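Local coordinates for 3-hexulose-6-phosphate isomerase (Methanocaldococcus jannaschii, PDB 1JEO), which catalyses the interconversion of 3-hexulose 6-phosphate and fructose 6-phosphate, a step of ribose 5-phosphate biosynthesis, at residues L33-G47 and T77-I89. Residues are numbered along the deposited sequence; the frame is centred on the assembly and turned at random.
Sequences LIDRIIKAKKIFIFG and TPSYEKDDLLILI
Lys42 reaches Asp84 with a chain long enough to bend twice, at chi3 (-62°) and chi4 (-65°), which brings NZ to the syn lone pair of Asp84 OD2 at 2.8 Å. Glu81 OE1 completes this salt-bridge network through a weak hydrogen bond to NZ. Asp84 OD2 also accepts Glu81 N, from above the carboxylate plane, across the type I turn 81-84. With an alanine at Asp84, the ammonium of buried Lys42 would probably be left with the weak bonds to Glu81 OE1 and Ser79 O, and the turn would lose the side-chain grip on Glu81 N. Beside this pair the flat ring of Phe44 gives a face to Tyr80 and a rim to Pro78 O (3.2 Å from CE2); the rings form an offset edge-to-face pair, Tyr80 giving the edge, planes 69° apart. Between parallel strands 43-46 and 85-89 a ladder runs from Leu85 N on Lys42 O to Ile89 N on Phe46 O. On the other sheet face, branched side chains fill the helix-sheet interface, Leu85 CD2 packing on Ile37 CG1 (3.8 Å) and Ile87 CD1 on Leu33 CD1 (4.0 Å). In this SIS-domain alpha/beta sandwich, helix 24-39 covers that face, helix 96-106 the Leu86 and Leu88 face, and strands 69-71 and 112-115 flank the pair.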
loop_
_atom_site.group_PDB
_atom_site.type_symbol
_atom_site.label_atom_id
_atom_site.label_comp_id
_atom_site.label_asym_id
_atom_site.label_seq_id
_atom_site.Cartn_x
_atom_site.Cartn_y
_atom_site.Cartn_z
ATOM N N LEU A 33 -0.075 -10.142 -2.048
ATOM C CA LEU A 33 -0.750 -8.924 -1.571
ATOM C C LEU A 33 -2.246 -8.979 -1.904
ATOM O O LEU A 33 -3.080 -8.755 -1.028
ATOM C CB LEU A 33 -0.106 -7.659 -2.185
ATOM C CG LEU A 33 -0.749 -6.255 -2.059
ATOM C CD1 LEU A 33 -0.889 -5.808 -0.618
ATOM C CD2 LEU A 33 0.078 -5.243 -2.827
ATOM N N ILE A 34 -2.556 -9.362 -3.144
ATOM C CA ILE A 34 -3.927 -9.481 -3.648
ATOM C C ILE A 34 -4.701 -10.611 -2.951
ATOM O O ILE A 34 -5.864 -10.427 -2.588
ATOM C CB ILE A 34 -3.923 -9.656 -5.203
ATOM C CG1 ILE A 34 -3.391 -8.374 -5.855
ATOM C CG2 ILE A 34 -5.322 -9.984 -5.746
ATOM C CD1 ILE A 34 -3.051 -8.516 -7.309
ATOM N N ASP A 35 -4.029 -11.739 -2.717
ATOM C CA ASP A 35 -4.626 -12.905 -2.055
ATOM C C ASP A 35 -5.030 -12.575 -0.610
ATOM O O ASP A 35 -6.138 -12.912 -0.181
ATOM C CB ASP A 35 -3.650 -14.091 -2.088
ATOM C CG ASP A 35 -4.320 -15.420 -1.773
ATOM O OD1 ASP A 35 -5.400 -15.703 -2.336
ATOM O OD2 ASP A 35 -3.759 -16.186 -0.962
ATOM N N ARG A 36 -4.155 -11.847 0.089
ATOM C CA ARG A 36 -4.384 -11.420 1.476
ATOM C C ARG A 36 -5.508 -10.390 1.589
ATOM O O ARG A 36 -6.245 -10.396 2.573
ATOM C CB ARG A 36 -3.101 -10.857 2.085
ATOM C CG ARG A 36 -2.042 -11.902 2.346
ATOM C CD ARG A 36 -0.735 -11.246 2.731
ATOM N NE ARG A 36 0.386 -12.180 2.690
ATOM C CZ ARG A 36 0.961 -12.724 3.760
ATOM N NH1 ARG A 36 0.531 -12.437 4.982
ATOM N NH2 ARG A 36 1.972 -13.561 3.603
ATOM N N ILE A 37 -5.649 -9.542 0.563
ATOM C CA ILE A 37 -6.698 -8.509 0.498
ATOM C C ILE A 37 -8.086 -9.154 0.318
ATOM O O ILE A 37 -9.048 -8.758 0.987
ATOM C CB ILE A 37 -6.387 -7.450 -0.635
ATOM C CG1 ILE A 37 -5.295 -6.478 -0.157
ATOM C CG2 ILE A 37 -7.646 -6.662 -1.060
ATOM C CD1 ILE A 37 -4.775 -5.518 -1.233
ATOM N N ILE A 38 -8.158 -10.182 -0.532
ATOM C CA ILE A 38 -9.405 -10.911 -0.809
ATOM C C ILE A 38 -9.834 -11.817 0.365
ATOM O O ILE A 38 -11.032 -11.944 0.655
ATOM C CB ILE A 38 -9.283 -11.709 -2.162
ATOM C CG1 ILE A 38 -9.172 -10.717 -3.329
ATOM C CG2 ILE A 38 -10.490 -12.641 -2.395
ATOM C CD1 ILE A 38 -8.755 -11.335 -4.655
ATOM N N LYS A 39 -8.851 -12.375 1.070
ATOM C CA LYS A 39 -9.106 -13.268 2.201
ATOM C C LYS A 39 -9.344 -12.579 3.542
ATOM O O LYS A 39 -9.893 -13.190 4.462
ATOM C CB LYS A 39 -7.981 -14.299 2.337
ATOM C CG LYS A 39 -8.006 -15.385 1.273
ATOM C CD LYS A 39 -6.846 -16.344 1.448
ATOM C CE LYS A 39 -6.920 -17.491 0.458
ATOM N NZ LYS A 39 -5.729 -18.381 0.576
ATOM N N ALA A 40 -8.950 -11.310 3.650
ATOM C CA ALA A 40 -9.127 -10.547 4.889
ATOM C C ALA A 40 -10.574 -10.146 5.152
ATOM O O ALA A 40 -11.352 -9.961 4.214
ATOM C CB ALA A 40 -8.252 -9.311 4.878
ATOM N N LYS A 41 -10.922 -10.037 6.435
ATOM C CA LYS A 41 -12.259 -9.626 6.861
ATOM C C LYS A 41 -12.305 -8.097 6.716
ATOM O O LYS A 41 -13.158 -7.561 6.008
ATOM C CB LYS A 41 -12.510 -10.055 8.317
ATOM C CG LYS A 41 -13.966 -9.987 8.787
ATOM C CD LYS A 41 -14.825 -11.092 8.178
ATOM C CE LYS A 41 -16.273 -10.984 8.641
ATOM N NZ LYS A 41 -17.141 -12.039 8.041
ATOM N N LYS A 42 -11.362 -7.415 7.370
ATOM C CA LYS A 42 -11.236 -5.954 7.305
ATOM C C LYS A 42 -9.784 -5.621 6.944
ATOM O O LYS A 42 -8.862 -6.351 7.316
ATOM C CB LYS A 42 -11.626 -5.268 8.631
ATOM C CG LYS A 42 -12.984 -5.674 9.228
ATOM C CD LYS A 42 -13.468 -4.766 10.366
ATOM C CE LYS A 42 -12.553 -4.749 11.594
ATOM N NZ LYS A 42 -12.433 -6.034 12.326
ATOM N N ILE A 43 -9.590 -4.550 6.173
ATOM C CA ILE A 43 -8.254 -4.123 5.741
ATOM C C ILE A 43 -7.912 -2.758 6.340
ATOM O O ILE A 43 -8.678 -1.804 6.211
ATOM C CB ILE A 43 -8.145 -4.074 4.182
ATOM C CG1 ILE A 43 -8.528 -5.435 3.588
ATOM C CG2 ILE A 43 -6.706 -3.742 3.748
ATOM C CD1 ILE A 43 -9.095 -5.371 2.212
ATOM N N PHE A 44 -6.755 -2.685 6.998
ATOM C CA PHE A 44 -6.284 -1.459 7.644
ATOM C C PHE A 44 -5.030 -0.909 6.982
ATOM O O PHE A 44 -4.076 -1.642 6.738
ATOM C CB PHE A 44 -5.994 -1.710 9.129
ATOM C CG PHE A 44 -7.215 -1.992 9.955
ATOM C CD1 PHE A 44 -7.840 -3.256 9.914
ATOM C CD2 PHE A 44 -7.736 -1.003 10.804
ATOM C CE1 PHE A 44 -8.970 -3.532 10.716
ATOM C CE2 PHE A 44 -8.869 -1.266 11.613
ATOM C CZ PHE A 44 -9.486 -2.535 11.567
ATOM N N ILE A 45 -5.050 0.384 6.671
ATOM C CA ILE A 45 -3.909 1.045 6.040
ATOM C C ILE A 45 -3.390 2.148 6.968
ATOM O O ILE A 45 -4.177 2.839 7.615
ATOM C CB ILE A 45 -4.285 1.719 4.668
ATOM C CG1 ILE A 45 -5.227 0.849 3.818
ATOM C CG2 ILE A 45 -3.016 2.112 3.893
ATOM C CD1 ILE A 45 -4.672 -0.434 3.284
ATOM N N PHE A 46 -2.066 2.304 7.024
ATOM C CA PHE A 46 -1.434 3.351 7.829
ATOM C C PHE A 46 -0.120 3.833 7.223
ATOM O O PHE A 46 0.622 3.072 6.593
ATOM C CB PHE A 46 -1.208 2.918 9.294
ATOM C CG PHE A 46 -0.750 4.047 10.208
ATOM C CD1 PHE A 46 -1.574 5.178 10.433
ATOM C CD2 PHE A 46 0.519 4.006 10.817
ATOM C CE1 PHE A 46 -1.141 6.258 11.252
ATOM C CE2 PHE A 46 0.969 5.080 11.641
ATOM C CZ PHE A 46 0.132 6.208 11.857
ATOM N N GLY A 47 0.159 5.103 7.496
ATOM C CA GLY A 47 1.362 5.770 7.055
ATOM C C GLY A 47 1.332 7.158 7.661
ATOM O O GLY A 47 0.262 7.662 8.024
ATOM N N THR A 77 -12.756 4.231 12.418
ATOM C CA THR A 77 -11.876 3.068 12.274
ATOM C C THR A 77 -11.982 2.204 13.549
ATOM O O THR A 77 -11.706 2.686 14.658
ATOM C CB THR A 77 -10.421 3.510 11.966
ATOM O OG1 THR A 77 -10.397 4.171 10.695
ATOM C CG2 THR A 77 -9.472 2.328 11.915
ATOM N N PRO A 78 -12.429 0.934 13.406
ATOM C CA PRO A 78 -12.590 -0.002 14.519
ATOM C C PRO A 78 -11.341 -0.760 14.944
ATOM O O PRO A 78 -10.239 -0.512 14.443
ATOM C CB PRO A 78 -13.644 -0.964 13.986
ATOM C CG PRO A 78 -13.282 -1.092 12.580
ATOM C CD PRO A 78 -12.953 0.326 12.168
ATOM N N SER A 79 -11.561 -1.727 15.833
ATOM C CA SER A 79 -10.518 -2.592 16.366
ATOM C C SER A 79 -9.991 -3.569 15.329
ATOM O O SER A 79 -10.734 -4.032 14.456
ATOM C CB SER A 79 -11.059 -3.387 17.555
ATOM O OG SER A 79 -12.251 -4.065 17.202
ATOM N N TYR A 80 -8.695 -3.846 15.430
ATOM C CA TYR A 80 -7.998 -4.786 14.561
ATOM C C TYR A 80 -8.217 -6.170 15.176
ATOM O O TYR A 80 -7.922 -6.381 16.357
ATOM C CB TYR A 80 -6.509 -4.430 14.532
ATOM C CG TYR A 80 -5.662 -5.210 13.550
ATOM C CD1 TYR A 80 -5.670 -4.895 12.183
ATOM C CD2 TYR A 80 -4.844 -6.269 13.986
ATOM C CE1 TYR A 80 -4.879 -5.622 11.263
ATOM C CE2 TYR A 80 -4.051 -7.004 13.079
ATOM C CZ TYR A 80 -4.073 -6.673 11.721
ATOM O OH TYR A 80 -3.288 -7.375 10.844
ATOM N N GLU A 81 -8.788 -7.081 14.390
ATOM C CA GLU A 81 -9.071 -8.444 14.847
ATOM C C GLU A 81 -8.169 -9.477 14.162
ATOM O O GLU A 81 -7.430 -9.137 13.234
ATOM C CB GLU A 81 -10.558 -8.760 14.665
ATOM C CG GLU A 81 -11.460 -7.907 15.562
ATOM C CD GLU A 81 -12.938 -8.146 15.335
ATOM O OE1 GLU A 81 -13.438 -7.828 14.233
ATOM O OE2 GLU A 81 -13.605 -8.639 16.270
ATOM N N LYS A 82 -8.215 -10.725 14.640
ATOM C CA LYS A 82 -7.372 -11.821 14.128
ATOM C C LYS A 82 -7.426 -12.163 12.633
ATOM O O LYS A 82 -6.422 -12.589 12.066
ATOM C CB LYS A 82 -7.557 -13.092 14.977
ATOM C CG LYS A 82 -8.968 -13.673 15.006
ATOM C CD LYS A 82 -9.021 -14.952 15.836
ATOM C CE LYS A 82 -10.390 -15.621 15.767
ATOM N NZ LYS A 82 -10.715 -16.138 14.401
ATOM N N ASP A 83 -8.574 -11.930 11.999
ATOM C CA ASP A 83 -8.749 -12.225 10.576
ATOM C C ASP A 83 -8.540 -11.005 9.674
ATOM O O ASP A 83 -8.858 -11.045 8.479
ATOM C CB ASP A 83 -10.138 -12.836 10.329
ATOM C CG ASP A 83 -10.312 -14.195 10.992
ATOM O OD1 ASP A 83 -11.316 -14.377 11.710
ATOM O OD2 ASP A 83 -9.447 -15.077 10.794
ATOM N N ASP A 84 -7.970 -9.943 10.244
ATOM C CA ASP A 84 -7.723 -8.700 9.508
ATOM C C ASP A 84 -6.325 -8.576 8.905
ATOM O O ASP A 84 -5.431 -9.379 9.189
ATOM C CB ASP A 84 -8.027 -7.480 10.390
ATOM C CG ASP A 84 -9.483 -7.408 10.831
ATOM O OD1 ASP A 84 -10.353 -8.043 10.197
ATOM O OD2 ASP A 84 -9.766 -6.697 11.814
ATOM N N LEU A 85 -6.153 -7.550 8.074
ATOM C CA LEU A 85 -4.893 -7.269 7.396
ATOM C C LEU A 85 -4.452 -5.819 7.611
ATOM O O LEU A 85 -5.271 -4.908 7.558
ATOM C CB LEU A 85 -5.049 -7.537 5.890
ATOM C CG LEU A 85 -3.934 -7.146 4.916
ATOM C CD1 LEU A 85 -2.699 -7.996 5.125
ATOM C CD2 LEU A 85 -4.436 -7.273 3.507
ATOM N N LEU A 86 -3.162 -5.632 7.876
ATOM C CA LEU A 86 -2.586 -4.301 8.053
ATOM C C LEU A 86 -1.520 -4.065 6.983
ATOM O O LEU A 86 -0.632 -4.900 6.779
ATOM C CB LEU A 86 -1.971 -4.126 9.452
ATOM C CG LEU A 86 -1.248 -2.801 9.747
ATOM C CD1 LEU A 86 -2.215 -1.619 9.819
ATOM C CD2 LEU A 86 -0.465 -2.913 11.035
ATOM N N ILE A 87 -1.646 -2.947 6.276
ATOM C CA ILE A 87 -0.691 -2.565 5.239
ATOM C C ILE A 87 -0.031 -1.261 5.705
ATOM O O ILE A 87 -0.712 -0.270 5.993
ATOM C CB ILE A 87 -1.375 -2.396 3.842
ATOM C CG1 ILE A 87 -1.946 -3.742 3.367
ATOM C CG2 ILE A 87 -0.378 -1.852 2.802
ATOM C CD1 ILE A 87 -2.879 -3.673 2.169
ATOM N N LEU A 88 1.294 -1.298 5.822
ATOM C CA LEU A 88 2.083 -0.148 6.258
ATOM C C LEU A 88 2.906 0.410 5.114
ATOM O O LEU A 88 3.499 -0.342 4.343
ATOM C CB LEU A 88 2.994 -0.531 7.433
ATOM C CG LEU A 88 2.274 -0.988 8.713
ATOM C CD1 LEU A 88 3.242 -1.571 9.699
ATOM C CD2 LEU A 88 1.497 0.162 9.347
ATOM N N ILE A 89 2.856 1.732 4.954
ATOM C CA ILE A 89 3.592 2.430 3.899
ATOM C C ILE A 89 4.545 3.404 4.578
ATOM O O ILE A 89 4.110 4.312 5.291
ATOM C CB ILE A 89 2.619 3.175 2.915
ATOM C CG1 ILE A 89 1.671 2.162 2.259
ATOM C CG2 ILE A 89 3.401 3.898 1.796
ATOM C CD1 ILE A 89 0.407 2.749 1.729
#